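Local coordinates for DNA topoisomerase 2-associated protein PAT1 (Saccharomyces cerevisiae, PDB 5LMG), which activates mRNA decapping and represses translation in yeast, its C-terminal domain directly binding the decapping enzyme Dcp2 and the exonuclease Xrn1, at residues S141-T146 against F254-Y259; T313-E318 against Y340-L345. The protein carries 2 engineered substitutions. All coordinates share one frame; numbering follows the deposited sequence.

How the contacts relate
Both segments of contact 1 precede those of contact 2 in the chain of this predominantly helical domain. In contact 1 the loop between helices 136-141 and 151-174 meets the start of helix 257-267, bringing together parts of the chain more than a hundred residues apart. Contact 2 is far more local: helices 290-322 and 329-355 follow one another and pack side by side. The centres are about 25 Å apart and the nearest atoms about 9 Å. F254 of contact 1 packs on V300 and E303 of helix 290-322, and contact 2 uses residues 313-318 of that helix, which thus spans both regions, from a long-range join to a pairing of neighbouring helices toward the C-terminal end.

Contact 1: S141-T146 against F254-Y259; sequences SSYKTT and FPPREY. With EDO (1,2-ethanediol), chain H; EDO (1,2-ethanediol), chain K.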
loop_
_atom_site.group_PDB
_atom_site.type_symbol
_atom_site.label_atom_id
_atom_site.label_comp_id
_atom_site.label_asym_id
_atom_site.label_seq_id
_atom_site.Cartn_x
_atom_site.Cartn_y
_atom_site.Cartn_z
ATOM N N SER A 141 9.165 -4.746 4.792
ATOM C CA SER A 141 7.851 -4.293 5.254
ATOM C C SER A 141 6.857 -5.439 5.531
ATOM O O SER A 141 5.727 -5.171 5.947
ATOM C CB SER A 141 7.259 -3.267 4.287
ATOM O OG SER A 141 7.096 -3.837 2.999
ATOM N N SER A 142 7.262 -6.703 5.307
ATOM C CA SER A 142 6.391 -7.851 5.605
ATOM C C SER A 142 6.653 -8.299 7.054
ATOM O O SER A 142 7.797 -8.586 7.412
ATOM C CB SER A 142 6.668 -9.021 4.662
ATOM O OG SER A 142 5.983 -10.195 5.081
ATOM N N TYR A 143 5.586 -8.419 7.855
ATOM C CA TYR A 143 5.685 -8.921 9.232
ATOM C C TYR A 143 6.128 -10.393 9.262
ATOM O O TYR A 143 6.615 -10.856 10.281
ATOM C CB TYR A 143 4.350 -8.737 9.972
ATOM C CG TYR A 143 3.202 -9.597 9.482
ATOM C CD1 TYR A 143 3.061 -10.917 9.912
ATOM C CD2 TYR A 143 2.186 -9.056 8.697
ATOM C CE1 TYR A 143 1.963 -11.684 9.546
ATOM C CE2 TYR A 143 1.070 -9.812 8.340
ATOM C CZ TYR A 143 0.968 -11.131 8.760
ATOM O OH TYR A 143 -0.083 -11.922 8.376
ATOM N N LYS A 144 5.937 -11.126 8.145
ATOM C CA LYS A 144 6.320 -12.530 8.038
ATOM C C LYS A 144 7.822 -12.672 7.858
ATOM O O LYS A 144 8.433 -13.454 8.578
ATOM C CB LYS A 144 5.556 -13.236 6.902
ATOM C CG LYS A 144 4.150 -13.680 7.294
ATOM C CD LYS A 144 4.143 -15.032 8.016
ATOM C CE LYS A 144 2.885 -15.241 8.827
ATOM N NZ LYS A 144 2.949 -16.483 9.642
ATOM N N THR A 145 8.418 -11.927 6.905
ATOM C CA THR A 145 9.857 -12.011 6.629
ATOM C C THR A 145 10.716 -11.112 7.542
ATOM O O THR A 145 11.886 -11.428 7.760
ATOM C CB THR A 145 10.155 -11.767 5.150
ATOM O OG1 THR A 145 9.483 -10.586 4.731
ATOM C CG2 THR A 145 9.771 -12.957 4.264
ATOM N N THR A 146 10.146 -9.999 8.052
ATOM C CA THR A 146 10.823 -9.055 8.959
ATOM C C THR A 146 9.895 -8.773 10.178
ATOM O O THR A 146 9.209 -7.740 10.207
ATOM C CB THR A 146 11.303 -7.802 8.191
ATOM O OG1 THR A 146 12.033 -8.209 7.033
ATOM C CG2 THR A 146 12.196 -6.878 9.046
ATOM N N PHE A 254 -3.947 -8.168 8.418
ATOM C CA PHE A 254 -3.849 -7.534 9.746
ATOM C C PHE A 254 -2.633 -8.153 10.468
ATOM O O PHE A 254 -2.657 -9.353 10.747
ATOM C CB PHE A 254 -5.146 -7.738 10.556
ATOM C CG PHE A 254 -6.353 -7.001 10.026
ATOM C CD1 PHE A 254 -7.146 -7.557 9.025
ATOM C CD2 PHE A 254 -6.700 -5.748 10.528
ATOM C CE1 PHE A 254 -8.264 -6.868 8.530
ATOM C CE2 PHE A 254 -7.824 -5.066 10.045
ATOM C CZ PHE A 254 -8.609 -5.637 9.056
ATOM N N PRO A 255 -1.540 -7.380 10.711
ATOM C CA PRO A 255 -0.341 -7.968 11.347
ATOM C C PRO A 255 -0.550 -8.411 12.797
ATOM O O PRO A 255 -1.461 -7.887 13.455
ATOM C CB PRO A 255 0.708 -6.842 11.261
ATOM C CG PRO A 255 0.173 -5.875 10.261
ATOM C CD PRO A 255 -1.323 -5.956 10.405
ATOM N N PRO A 256 0.276 -9.359 13.319
ATOM C CA PRO A 256 0.132 -9.762 14.727
ATOM C C PRO A 256 0.407 -8.604 15.677
ATOM O O PRO A 256 1.079 -7.630 15.319
ATOM C CB PRO A 256 1.177 -10.873 14.910
ATOM C CG PRO A 256 1.648 -11.222 13.545
ATOM C CD PRO A 256 1.423 -10.037 12.687
ATOM N N ARG A 257 -0.138 -8.711 16.879
ATOM C CA ARG A 257 -0.018 -7.708 17.919
ATOM C C ARG A 257 1.421 -7.453 18.365
ATOM O O ARG A 257 1.767 -6.315 18.682
ATOM C CB ARG A 257 -0.868 -8.142 19.096
ATOM C CG ARG A 257 -1.767 -7.055 19.652
ATOM C CD ARG A 257 -1.075 -6.249 20.728
ATOM N NE ARG A 257 -0.235 -7.085 21.586
ATOM C CZ ARG A 257 0.287 -6.686 22.737
ATOM N NH1 ARG A 257 1.054 -7.506 23.442
ATOM N NH2 ARG A 257 0.076 -5.451 23.178
ATOM N N GLU A 258 2.257 -8.507 18.393
ATOM C CA GLU A 258 3.671 -8.403 18.776
ATOM C C GLU A 258 4.416 -7.517 17.769
ATOM O O GLU A 258 5.290 -6.736 18.158
ATOM C CB GLU A 258 4.361 -9.780 18.966
ATOM C CG GLU A 258 3.616 -11.008 18.450
ATOM C CD GLU A 258 2.345 -11.394 19.188
ATOM O OE1 GLU A 258 2.421 -11.749 20.388
ATOM O OE2 GLU A 258 1.263 -11.310 18.564
ATOM N N TYR A 259 4.009 -7.595 16.474
ATOM C CA TYR A 259 4.559 -6.763 15.415
ATOM C C TYR A 259 4.125 -5.314 15.627
ATOM O O TYR A 259 4.989 -4.433 15.626
ATOM C CB TYR A 259 4.115 -7.273 14.052
ATOM C CG TYR A 259 4.642 -6.486 12.877
ATOM C CD1 TYR A 259 5.920 -6.717 12.375
ATOM C CD2 TYR A 259 3.832 -5.573 12.206
ATOM C CE1 TYR A 259 6.386 -6.048 11.247
ATOM C CE2 TYR A 259 4.275 -4.922 11.056
ATOM C CZ TYR A 259 5.546 -5.179 10.568
ATOM O OH TYR A 259 5.986 -4.544 9.439
HETATM C C1 EDO H . -5.311 -6.059 15.083
HETATM O O1 EDO H . -6.225 -5.282 14.323
HETATM C C2 EDO H . -4.417 -6.877 14.122
HETATM O O2 EDO H . -3.512 -6.037 13.396
HETATM C C1 EDO K . 4.748 -1.562 8.943
HETATM O O1 EDO K . 5.908 -2.066 8.305
HETATM C C2 EDO K . 4.891 -0.043 9.159
HETATM O O2 EDO K . 3.729 0.421 9.829
HETATM O O HOH W 1 3.335 -5.627 7.724
HETATM O O HOH W 2 8.319 -5.575 8.690
#
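Two tyrosines and two prolines make this a CH-pi contact between a loop and the start of a helix: Y143, in the loop after helix 136-141, meets P255, P256 and Y259 where the chain enters helix 257-267. The chi1 of Y143 (68°) sets CG between the backbone N and the carbonyl carbon, and the ring meets both prolines with one face. P256 CD sits 3.6 Å from the centroid of the Y143 ring and comes nearest its CD1, at 3.3 Å; P255 CA is over the same face, displaced toward the rim, with P255 CB beside Y143 CD2. The phenol OH of Y143 bonds to L252 O, so the far end of the ring is held too. P256 occupies the N-cap position of helix 257-267, and Y143 thus packs against the very start of that helix. In the first turn of the helix, Y259 returns the contact: Y143 CB stands over the centre of the Y259 ring, 3.5 Å from the centroid and 10° off the normal. A water in the plane of the Y259 ring links Y259 OH, at 2.7 Å, to T146 O. A bound ethanediol (chain K) is another partner of this hydroxyl, its O1 hydrogen-bonded to Y259 OH at 2.7 Å. On the loop side, S142 OG accepts from K144 N in an ST turn and also bonds T199 OG1.

Contact 2: T313-E318 against Y340-L345; sequences TLQKKE and YNKEKL
A pair of consecutive antiparallel helices, 290-322 and 329-355, packs here through L314 and K342, whose CA atoms are the nearest across the two segments. L314 CB lies 4.0 Å from K342 CB. L314 CD1 reaches over to the backbone of the other helix, 3.7 Å from K342 N and nearly as close to N341 C, and also touches L345 CD1 at 3.9 Å. F271 and I338 also pack on L314, which is buried although the contact as a whole lies near the surface. The axes of segments 313-318 and 340-345 approach to 9.4 Å and their directions differ by 151°, as in a helical hairpin, consistent with the TPR clan in which the family is placed. A salt bridge joins the two helices beside the leucine. K342 CD is 4.1 Å from Q315 CB; the lysine chain then bends at chi3 (74°), which sets CE, and NZ beyond it meets the glutamate. From E318 an extended chain crosses that of K342 at about a right angle, and K342 NZ donates to E318 OE1 at 2.9 Å, meeting the oxygen on its syn side, 17° out of the carboxylate plane. An alanine at K342 would probably leave the E318 carboxylate without its cationic mate and open a gap beside Q315 CB. I338 and I339 of helix 329-355 also touch E318.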
loop_
_atom_site.group_PDB
_atom_site.type_symbol
_atom_site.label_atom_id
_atom_site.label_comp_id
_atom_site.label_asym_id
_atom_site.label_seq_id
_atom_site.Cartn_x
_atom_site.Cartn_y
_atom_site.Cartn_z
ATOM N N THR A 313 -14.008 1.682 23.900
ATOM C CA THR A 313 -13.105 1.909 25.052
ATOM C C THR A 313 -12.693 3.398 25.084
ATOM O O THR A 313 -12.717 4.011 26.152
ATOM C CB THR A 313 -11.899 0.938 25.017
ATOM O OG1 THR A 313 -12.391 -0.390 25.186
ATOM C CG2 THR A 313 -10.858 1.221 26.118
ATOM N N LEU A 314 -12.366 3.982 23.900
ATOM C CA LEU A 314 -12.013 5.399 23.787
ATOM C C LEU A 314 -13.187 6.318 24.146
ATOM O O LEU A 314 -12.974 7.337 24.805
ATOM C CB LEU A 314 -11.448 5.739 22.404
ATOM C CG LEU A 314 -10.024 5.246 22.123
ATOM C CD1 LEU A 314 -9.731 5.295 20.646
ATOM C CD2 LEU A 314 -8.993 6.079 22.873
ATOM N N GLN A 315 -14.420 5.949 23.736
ATOM C CA GLN A 315 -15.631 6.715 24.039
ATOM C C GLN A 315 -15.895 6.748 25.564
ATOM O O GLN A 315 -16.242 7.805 26.097
ATOM C CB GLN A 315 -16.838 6.147 23.274
ATOM C CG GLN A 315 -18.075 7.049 23.339
ATOM C CD GLN A 315 -19.272 6.493 22.613
ATOM O OE1 GLN A 315 -19.477 5.276 22.508
ATOM N NE2 GLN A 315 -20.118 7.386 22.128
ATOM N N LYS A 316 -15.711 5.602 26.251
ATOM C CA LYS A 316 -15.841 5.489 27.706
ATOM C C LYS A 316 -14.817 6.421 28.396
ATOM O O LYS A 316 -15.197 7.159 29.303
ATOM C CB LYS A 316 -15.691 4.010 28.156
ATOM C CG LYS A 316 -15.571 3.793 29.665
ATOM C CD LYS A 316 -14.116 3.584 30.078
ATOM C CE LYS A 316 -13.929 3.649 31.564
ATOM N NZ LYS A 316 -12.515 3.378 31.958
ATOM N N LYS A 317 -13.536 6.389 27.949
ATOM C CA LYS A 317 -12.430 7.203 28.487
ATOM C C LYS A 317 -12.737 8.687 28.356
ATOM O O LYS A 317 -12.516 9.450 29.305
ATOM C CB LYS A 317 -11.107 6.871 27.779
ATOM C CG LYS A 317 -10.484 5.581 28.274
ATOM C CD LYS A 317 -9.237 5.200 27.489
ATOM C CE LYS A 317 -8.754 3.833 27.923
ATOM N NZ LYS A 317 -7.561 3.391 27.156
ATOM N N GLU A 318 -13.281 9.076 27.182
ATOM C CA GLU A 318 -13.696 10.436 26.861
ATOM C C GLU A 318 -14.747 10.905 27.871
ATOM O O GLU A 318 -14.557 11.956 28.474
ATOM C CB GLU A 318 -14.256 10.501 25.434
ATOM C CG GLU A 318 -14.599 11.909 24.975
ATOM C CD GLU A 318 -15.341 12.008 23.655
ATOM O OE1 GLU A 318 -15.072 11.189 22.746
ATOM O OE2 GLU A 318 -16.122 12.975 23.499
ATOM N N TYR A 340 -9.712 12.418 18.851
ATOM C CA TYR A 340 -9.036 12.264 17.562
ATOM C C TYR A 340 -8.910 10.786 17.173
ATOM O O TYR A 340 -9.248 10.427 16.048
ATOM C CB TYR A 340 -7.661 12.964 17.535
ATOM C CG TYR A 340 -6.773 12.510 16.396
ATOM C CD1 TYR A 340 -6.978 12.972 15.096
ATOM C CD2 TYR A 340 -5.735 11.605 16.612
ATOM C CE1 TYR A 340 -6.182 12.534 14.036
ATOM C CE2 TYR A 340 -4.935 11.158 15.560
ATOM C CZ TYR A 340 -5.164 11.624 14.273
ATOM O OH TYR A 340 -4.376 11.195 13.236
ATOM N N ASN A 341 -8.408 9.952 18.103
ATOM C CA ASN A 341 -8.232 8.521 17.878
ATOM C C ASN A 341 -9.561 7.770 17.768
ATOM O O ASN A 341 -9.669 6.859 16.944
ATOM C CB ASN A 341 -7.296 7.916 18.914
ATOM C CG ASN A 341 -5.868 8.224 18.567
ATOM O OD1 ASN A 341 -5.315 7.686 17.601
ATOM N ND2 ASN A 341 -5.266 9.160 19.292
ATOM N N LYS A 342 -10.590 8.216 18.506
ATOM C CA LYS A 342 -11.937 7.631 18.441
ATOM C C LYS A 342 -12.558 7.874 17.052
ATOM O O LYS A 342 -12.998 6.922 16.400
ATOM C CB LYS A 342 -12.834 8.195 19.555
ATOM C CG LYS A 342 -14.257 7.623 19.574
ATOM C CD LYS A 342 -15.201 8.500 20.387
ATOM C CE LYS A 342 -15.576 9.774 19.662
ATOM N NZ LYS A 342 -16.602 10.550 20.399
ATOM N N GLU A 343 -12.545 9.137 16.593
ATOM C CA GLU A 343 -13.096 9.540 15.293
ATOM C C GLU A 343 -12.342 8.906 14.132
ATOM O O GLU A 343 -12.958 8.564 13.121
ATOM C CB GLU A 343 -13.148 11.067 15.164
ATOM C CG GLU A 343 -14.215 11.692 16.057
ATOM C CD GLU A 343 -14.311 13.207 16.079
ATOM O OE1 GLU A 343 -13.371 13.887 15.602
ATOM O OE2 GLU A 343 -15.320 13.718 16.616
ATOM N N LYS A 344 -11.020 8.704 14.302
ATOM C CA LYS A 344 -10.164 8.080 13.301
ATOM C C LYS A 344 -10.647 6.641 13.037
ATOM O O LYS A 344 -10.826 6.281 11.874
ATOM C CB LYS A 344 -8.686 8.105 13.736
ATOM C CG LYS A 344 -7.751 7.545 12.666
ATOM C CD LYS A 344 -6.277 7.646 13.041
ATOM C CE LYS A 344 -5.372 7.197 11.913
ATOM N NZ LYS A 344 -5.516 5.747 11.599
ATOM N N LEU A 345 -10.866 5.844 14.117
ATOM C CA LEU A 345 -11.349 4.459 14.044
ATOM C C LEU A 345 -12.727 4.381 13.374
ATOM O O LEU A 345 -12.923 3.527 12.521
ATOM C CB LEU A 345 -11.367 3.775 15.437
ATOM C CG LEU A 345 -10.004 3.551 16.119
ATOM C CD1 LEU A 345 -10.173 3.030 17.559
ATOM C CD2 LEU A 345 -9.085 2.625 15.293
#